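Local structure of probable ubiquitin-conjugating enzyme E2 7 (Caenorhabditis elegans, 1PZV) at residues 32-37 against 59-64; 36-41 against 53-58. The protein probably catalyses the covalent attachment of ubiquitin to other proteins, accepting it from the E1 enzyme as a thioester on its active-site cysteine. One frame throughout, in Å; residues are numbered along the deposited sequence.

Interaction 1: 32-37 against 59-64; sequences DIYKWE and FPRDYP
R61 reaches back over one face of the Y34 ring. Its chain bends at chi2 (-54°). R61 NH1 leads, 3.4 Å from Y34 CD2. The guanidinium stands almost upright on the ring, planes 85° apart, in a cation-pi contact with R61 CZ 5.0 Å from the Y34 ring centroid. The ring edge of Y34 faces the carbonyls of F59 and P60, with Y34 CE1 3.2 Å from P60 O. The phenol OH is hydrogen-bonded to S4 OG. A type I beta turn, D32 to K35, leads into strand 35-41. Its Y34 O accepts a hydrogen bond from F59 N, 3.0 Å and nearly straight at 176°, where strand 52-58 runs out into its loop. F59 puts CE1 over the five-membered ring of W36, obliquely, centroids 4.4 Å apart. I33 O lies in the indole plane and accepts from W36 NE1 at 2.9 Å, while NE1 sits above the I33 carbonyl plane. This helps fix the indole. Replacing W36 with an alanine would remove this face and N-H, and would probably loosen F59 and the turn. The indole also packs on L12 of helix 5-17 and L27 of strand 23-27. V115 of helix 115-127 touches W36 and F59.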
loop_
_atom_site.group_PDB
_atom_site.type_symbol
_atom_site.label_atom_id
_atom_site.label_comp_id
_atom_site.label_asym_id
_atom_site.label_seq_id
_atom_site.Cartn_x
_atom_site.Cartn_y
_atom_site.Cartn_z
ATOM N N ASP A 32 7.683 -18.629 5.639
ATOM C CA ASP A 32 7.249 -17.610 6.594
ATOM C C ASP A 32 6.084 -16.780 6.051
ATOM O O ASP A 32 6.275 -15.709 5.462
ATOM C CB ASP A 32 8.414 -16.691 6.953
ATOM C CG ASP A 32 7.991 -15.564 7.854
ATOM O OD1 ASP A 32 7.094 -15.804 8.682
ATOM O OD2 ASP A 32 8.550 -14.449 7.747
ATOM N N ILE A 33 4.876 -17.286 6.274
ATOM C CA ILE A 33 3.656 -16.648 5.802
ATOM C C ILE A 33 3.357 -15.271 6.405
ATOM O O ILE A 33 2.323 -14.682 6.105
ATOM C CB ILE A 33 2.447 -17.570 6.062
ATOM C CG1 ILE A 33 1.279 -17.171 5.160
ATOM C CG2 ILE A 33 2.052 -17.499 7.528
ATOM C CD1 ILE A 33 1.555 -17.371 3.698
ATOM N N TYR A 34 4.259 -14.750 7.233
ATOM C CA TYR A 34 4.035 -13.450 7.863
ATOM C C TYR A 34 4.705 -12.243 7.194
ATOM O O TYR A 34 4.557 -11.113 7.671
ATOM C CB TYR A 34 4.432 -13.521 9.340
ATOM C CG TYR A 34 3.504 -14.394 10.168
ATOM C CD1 TYR A 34 2.325 -13.874 10.725
ATOM C CD2 TYR A 34 3.769 -15.755 10.349
ATOM C CE1 TYR A 34 1.429 -14.692 11.441
ATOM C CE2 TYR A 34 2.881 -16.581 11.057
ATOM C CZ TYR A 34 1.714 -16.045 11.598
ATOM O OH TYR A 34 0.830 -16.867 12.271
ATOM N N LYS A 35 5.441 -12.478 6.105
ATOM C CA LYS A 35 6.106 -11.398 5.355
ATOM C C LYS A 35 5.766 -11.514 3.876
ATOM O O LYS A 35 6.263 -12.412 3.189
ATOM C CB LYS A 35 7.623 -11.471 5.498
ATOM C CG LYS A 35 8.155 -11.152 6.879
ATOM C CD LYS A 35 9.694 -11.140 6.891
ATOM C CE LYS A 35 10.258 -9.966 6.089
ATOM N NZ LYS A 35 9.830 -8.659 6.658
ATOM N N TRP A 36 4.934 -10.603 3.383
ATOM C CA TRP A 36 4.523 -10.626 1.981
ATOM C C TRP A 36 5.202 -9.570 1.128
ATOM O O TRP A 36 5.425 -8.442 1.576
ATOM C CB TRP A 36 3.017 -10.398 1.863
ATOM C CG TRP A 36 2.167 -11.459 2.466
ATOM C CD1 TRP A 36 2.500 -12.294 3.490
ATOM C CD2 TRP A 36 0.811 -11.765 2.121
ATOM N NE1 TRP A 36 1.440 -13.109 3.800
ATOM C CE2 TRP A 36 0.393 -12.812 2.967
ATOM C CE3 TRP A 36 -0.080 -11.276 1.157
ATOM C CZ2 TRP A 36 -0.893 -13.356 2.905
ATOM C CZ3 TRP A 36 -1.353 -11.818 1.090
ATOM C CH2 TRP A 36 -1.744 -12.856 1.949
ATOM N N GLU A 37 5.525 -9.942 -0.105
ATOM C CA GLU A 37 6.110 -9.001 -1.053
ATOM C C GLU A 37 4.997 -8.750 -2.064
ATOM O O GLU A 37 4.584 -9.672 -2.764
ATOM C CB GLU A 37 7.338 -9.599 -1.757
ATOM C CG GLU A 37 7.146 -11.014 -2.309
ATOM C CD GLU A 37 8.328 -11.502 -3.166
ATOM O OE1 GLU A 37 9.498 -11.146 -2.854
ATOM O OE2 GLU A 37 8.078 -12.259 -4.143
ATOM N N PHE A 59 2.696 -9.137 8.898
ATOM C CA PHE A 59 1.517 -9.545 9.655
ATOM C C PHE A 59 1.865 -10.028 11.058
ATOM O O PHE A 59 2.720 -10.904 11.233
ATOM C CB PHE A 59 0.764 -10.683 8.952
ATOM C CG PHE A 59 0.223 -10.327 7.604
ATOM C CD1 PHE A 59 1.041 -10.371 6.475
ATOM C CD2 PHE A 59 -1.107 -9.940 7.459
ATOM C CE1 PHE A 59 0.536 -10.045 5.219
ATOM C CE2 PHE A 59 -1.620 -9.613 6.207
ATOM C CZ PHE A 59 -0.797 -9.661 5.085
ATOM N N PRO A 60 1.194 -9.471 12.079
ATOM C CA PRO A 60 1.453 -9.880 13.461
ATOM C C PRO A 60 1.076 -11.354 13.633
ATOM O O PRO A 60 0.479 -11.961 12.742
ATOM C CB PRO A 60 0.546 -8.961 14.266
ATOM C CG PRO A 60 -0.605 -8.753 13.348
ATOM C CD PRO A 60 0.087 -8.501 12.027
ATOM N N ARG A 61 1.426 -11.921 14.781
ATOM C CA ARG A 61 1.128 -13.319 15.062
ATOM C C ARG A 61 -0.378 -13.546 15.243
ATOM O O ARG A 61 -0.876 -14.656 15.044
ATOM C CB ARG A 61 1.894 -13.768 16.317
ATOM C CG ARG A 61 3.406 -13.505 16.269
ATOM C CD ARG A 61 4.065 -14.107 15.022
ATOM N NE ARG A 61 5.521 -13.957 15.045
ATOM C CZ ARG A 61 6.326 -14.195 14.010
ATOM N NH1 ARG A 61 5.823 -14.594 12.850
ATOM N NH2 ARG A 61 7.639 -14.039 14.139
ATOM N N ASP A 62 -1.087 -12.477 15.598
ATOM C CA ASP A 62 -2.536 -12.485 15.829
ATOM C C ASP A 62 -3.272 -11.664 14.766
ATOM O O ASP A 62 -4.178 -10.893 15.082
ATOM C CB ASP A 62 -2.813 -11.882 17.201
ATOM C CG ASP A 62 -2.054 -10.582 17.420
ATOM O OD1 ASP A 62 -0.802 -10.613 17.384
ATOM O OD2 ASP A 62 -2.701 -9.531 17.616
ATOM N N TYR A 63 -2.878 -11.854 13.514
ATOM C CA TYR A 63 -3.436 -11.131 12.376
ATOM C C TYR A 63 -4.884 -10.624 12.422
ATOM O O TYR A 63 -5.121 -9.411 12.466
ATOM C CB TYR A 63 -3.255 -11.957 11.104
ATOM C CG TYR A 63 -3.991 -11.404 9.900
ATOM C CD1 TYR A 63 -4.525 -12.265 8.944
ATOM C CD2 TYR A 63 -4.150 -10.030 9.710
ATOM C CE1 TYR A 63 -5.198 -11.781 7.834
ATOM C CE2 TYR A 63 -4.826 -9.538 8.599
ATOM C CZ TYR A 63 -5.348 -10.425 7.666
ATOM O OH TYR A 63 -6.022 -9.970 6.557
ATOM N N PRO A 64 -5.868 -11.536 12.399
ATOM C CA PRO A 64 -7.261 -11.086 12.427
ATOM C C PRO A 64 -7.502 -9.811 13.239
ATOM O O PRO A 64 -8.007 -8.824 12.711
ATOM C CB PRO A 64 -7.994 -12.289 13.001
ATOM C CG PRO A 64 -7.196 -13.426 12.497
ATOM C CD PRO A 64 -5.779 -12.967 12.730
#

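Interaction 2: 36-41 against 53-58; sequences WEVLVI and FKAILD
W36 O is gripped twice, by one hydrogen bond and one weaker CA-H...O contact. L57 N gives the hydrogen bond of 2.9 Å to W36 O, directed at a lone pair, and I56 CA adds the CA-H...O contact at 3.0 Å to the same oxygen. The return bond runs from W36 N to L57 O. V38 and A55 form the next hydrogen-bonded pair, with V38 N 2.6 Å from A55 O. V40 and F53 form the third, and there both donors sit above the acceptor carbonyl planes, 34° and 36° out. These six bonds make an antiparallel beta hairpin, the two central strands of the four-stranded meander of the UBC fold. Side chains alternate between its faces. On the buried face V38 lies between two neighbours. V38 CG2, in the crowded position between backbone N and carbonyl carbon, meets A55 CB at 3.8 Å. V38 CG1 meets L57 CD1 at 4.0 Å, the two side chains crossing at about a right angle. F53 turns a ring edge to V40 O, with F53 CD1 3.4 Å from that oxygen. F72 of strand 69-72 touches V40, F53 and A55. The other face carries E37, L39, K54 and I56.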
loop_
_atom_site.group_PDB
_atom_site.type_symbol
_atom_site.label_atom_id
_atom_site.label_comp_id
_atom_site.label_asym_id
_atom_site.label_seq_id
_atom_site.Cartn_x
_atom_site.Cartn_y
_atom_site.Cartn_z
ATOM N N TRP A 36 4.934 -10.603 3.383
ATOM C CA TRP A 36 4.523 -10.626 1.981
ATOM C C TRP A 36 5.202 -9.570 1.128
ATOM O O TRP A 36 5.425 -8.442 1.576
ATOM C CB TRP A 36 3.017 -10.398 1.863
ATOM C CG TRP A 36 2.167 -11.459 2.466
ATOM C CD1 TRP A 36 2.500 -12.294 3.490
ATOM C CD2 TRP A 36 0.811 -11.765 2.121
ATOM N NE1 TRP A 36 1.440 -13.109 3.800
ATOM C CE2 TRP A 36 0.393 -12.812 2.967
ATOM C CE3 TRP A 36 -0.080 -11.276 1.157
ATOM C CZ2 TRP A 36 -0.893 -13.356 2.905
ATOM C CZ3 TRP A 36 -1.353 -11.818 1.090
ATOM C CH2 TRP A 36 -1.744 -12.856 1.949
ATOM N N GLU A 37 5.525 -9.942 -0.105
ATOM C CA GLU A 37 6.110 -9.001 -1.053
ATOM C C GLU A 37 4.997 -8.750 -2.064
ATOM O O GLU A 37 4.584 -9.672 -2.764
ATOM C CB GLU A 37 7.338 -9.599 -1.757
ATOM C CG GLU A 37 7.146 -11.014 -2.309
ATOM C CD GLU A 37 8.328 -11.502 -3.166
ATOM O OE1 GLU A 37 9.498 -11.146 -2.854
ATOM O OE2 GLU A 37 8.078 -12.259 -4.143
ATOM N N VAL A 38 4.492 -7.525 -2.132
ATOM C CA VAL A 38 3.416 -7.245 -3.080
ATOM C C VAL A 38 3.731 -6.198 -4.148
ATOM O O VAL A 38 4.201 -5.107 -3.846
ATOM C CB VAL A 38 2.109 -6.820 -2.341
ATOM C CG1 VAL A 38 1.907 -7.696 -1.103
ATOM C CG2 VAL A 38 2.151 -5.340 -1.974
ATOM N N LEU A 39 3.472 -6.548 -5.403
ATOM C CA LEU A 39 3.693 -5.634 -6.514
ATOM C C LEU A 39 2.455 -4.764 -6.635
ATOM O O LEU A 39 1.345 -5.268 -6.804
ATOM C CB LEU A 39 3.879 -6.395 -7.831
ATOM C CG LEU A 39 4.027 -5.510 -9.078
ATOM C CD1 LEU A 39 5.355 -4.745 -8.986
ATOM C CD2 LEU A 39 3.974 -6.349 -10.354
ATOM N N VAL A 40 2.633 -3.456 -6.547
ATOM C CA VAL A 40 1.494 -2.560 -6.656
ATOM C C VAL A 40 1.592 -1.756 -7.939
ATOM O O VAL A 40 2.410 -0.853 -8.045
ATOM C CB VAL A 40 1.440 -1.594 -5.470
ATOM C CG1 VAL A 40 0.240 -0.715 -5.586
ATOM C CG2 VAL A 40 1.411 -2.370 -4.182
ATOM N N ILE A 41 0.760 -2.093 -8.916
ATOM C CA ILE A 41 0.775 -1.378 -10.178
ATOM C C ILE A 41 -0.076 -0.116 -10.057
ATOM O O ILE A 41 -1.227 -0.182 -9.625
ATOM C CB ILE A 41 0.229 -2.264 -11.335
ATOM C CG1 ILE A 41 1.088 -3.526 -11.464
ATOM C CG2 ILE A 41 0.242 -1.480 -12.660
ATOM C CD1 ILE A 41 0.806 -4.346 -12.706
ATOM N N PHE A 53 5.382 -0.407 -8.167
ATOM C CA PHE A 53 5.862 -0.223 -6.797
ATOM C C PHE A 53 5.821 -1.470 -5.914
ATOM O O PHE A 53 4.748 -1.991 -5.599
ATOM C CB PHE A 53 5.075 0.895 -6.114
ATOM C CG PHE A 53 4.900 2.114 -6.963
ATOM C CD1 PHE A 53 3.782 2.253 -7.781
ATOM C CD2 PHE A 53 5.851 3.126 -6.946
ATOM C CE1 PHE A 53 3.618 3.390 -8.574
ATOM C CE2 PHE A 53 5.698 4.262 -7.733
ATOM C CZ PHE A 53 4.582 4.394 -8.546
ATOM N N LYS A 54 7.004 -1.928 -5.510
ATOM C CA LYS A 54 7.147 -3.112 -4.668
ATOM C C LYS A 54 6.851 -2.748 -3.219
ATOM O O LYS A 54 7.189 -1.660 -2.778
ATOM C CB LYS A 54 8.572 -3.677 -4.803
ATOM C CG LYS A 54 8.926 -4.102 -6.247
ATOM C CD LYS A 54 10.376 -4.610 -6.429
ATOM C CE LYS A 54 11.405 -3.471 -6.428
ATOM N NZ LYS A 54 12.815 -3.952 -6.576
ATOM N N ALA A 55 6.205 -3.641 -2.476
ATOM C CA ALA A 55 5.900 -3.339 -1.077
ATOM C C ALA A 55 5.906 -4.588 -0.203
ATOM O O ALA A 55 5.760 -5.716 -0.685
ATOM C CB ALA A 55 4.544 -2.622 -0.970
ATOM N N ILE A 56 6.067 -4.383 1.094
ATOM C CA ILE A 56 6.095 -5.500 2.010
ATOM C C ILE A 56 5.097 -5.365 3.134
ATOM O O ILE A 56 5.009 -4.319 3.786
ATOM C CB ILE A 56 7.489 -5.689 2.586
ATOM C CG1 ILE A 56 8.414 -6.184 1.473
ATOM C CG2 ILE A 56 7.441 -6.650 3.769
ATOM C CD1 ILE A 56 9.809 -6.513 1.917
ATOM N N LEU A 57 4.333 -6.440 3.331
ATOM C CA LEU A 57 3.318 -6.506 4.377
ATOM C C LEU A 57 3.817 -7.361 5.529
ATOM O O LEU A 57 4.224 -8.505 5.335
ATOM C CB LEU A 57 2.020 -7.109 3.836
ATOM C CG LEU A 57 1.115 -6.251 2.956
ATOM C CD1 LEU A 57 0.041 -7.119 2.352
ATOM C CD2 LEU A 57 0.494 -5.137 3.777
ATOM N N ASP A 58 3.793 -6.793 6.725
ATOM C CA ASP A 58 4.215 -7.511 7.920
ATOM C C ASP A 58 2.966 -7.847 8.716
ATOM O O ASP A 58 2.248 -6.941 9.149
ATOM C CB ASP A 58 5.142 -6.635 8.758
ATOM C CG ASP A 58 6.522 -6.503 8.149
ATOM O OD1 ASP A 58 7.337 -7.432 8.321
ATOM O OD2 ASP A 58 6.787 -5.481 7.489
#

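In the fold
Both interactions start from strand 35-41. Interaction 2 pairs it with strand 52-58. Interaction 1 sets its first residues and the turn before it against the loop after 52-58. Their segments overlap at W36 and E37, and W36 takes part in both. Interaction 2 is the buried middle of the sheet, near the centre of the chain. It rests on repeated backbone bonds, with aliphatic packing on one face. Interaction 1 lies about 13 Å away, centre to centre, and is only partly buried. One backbone bond remains there, and the side-chain contacts are aromatic and cation-pi. W36 and F59 belong to the core; R61 is exposed. A weak ion pair, K35 NZ to D58 OD1, joins the two.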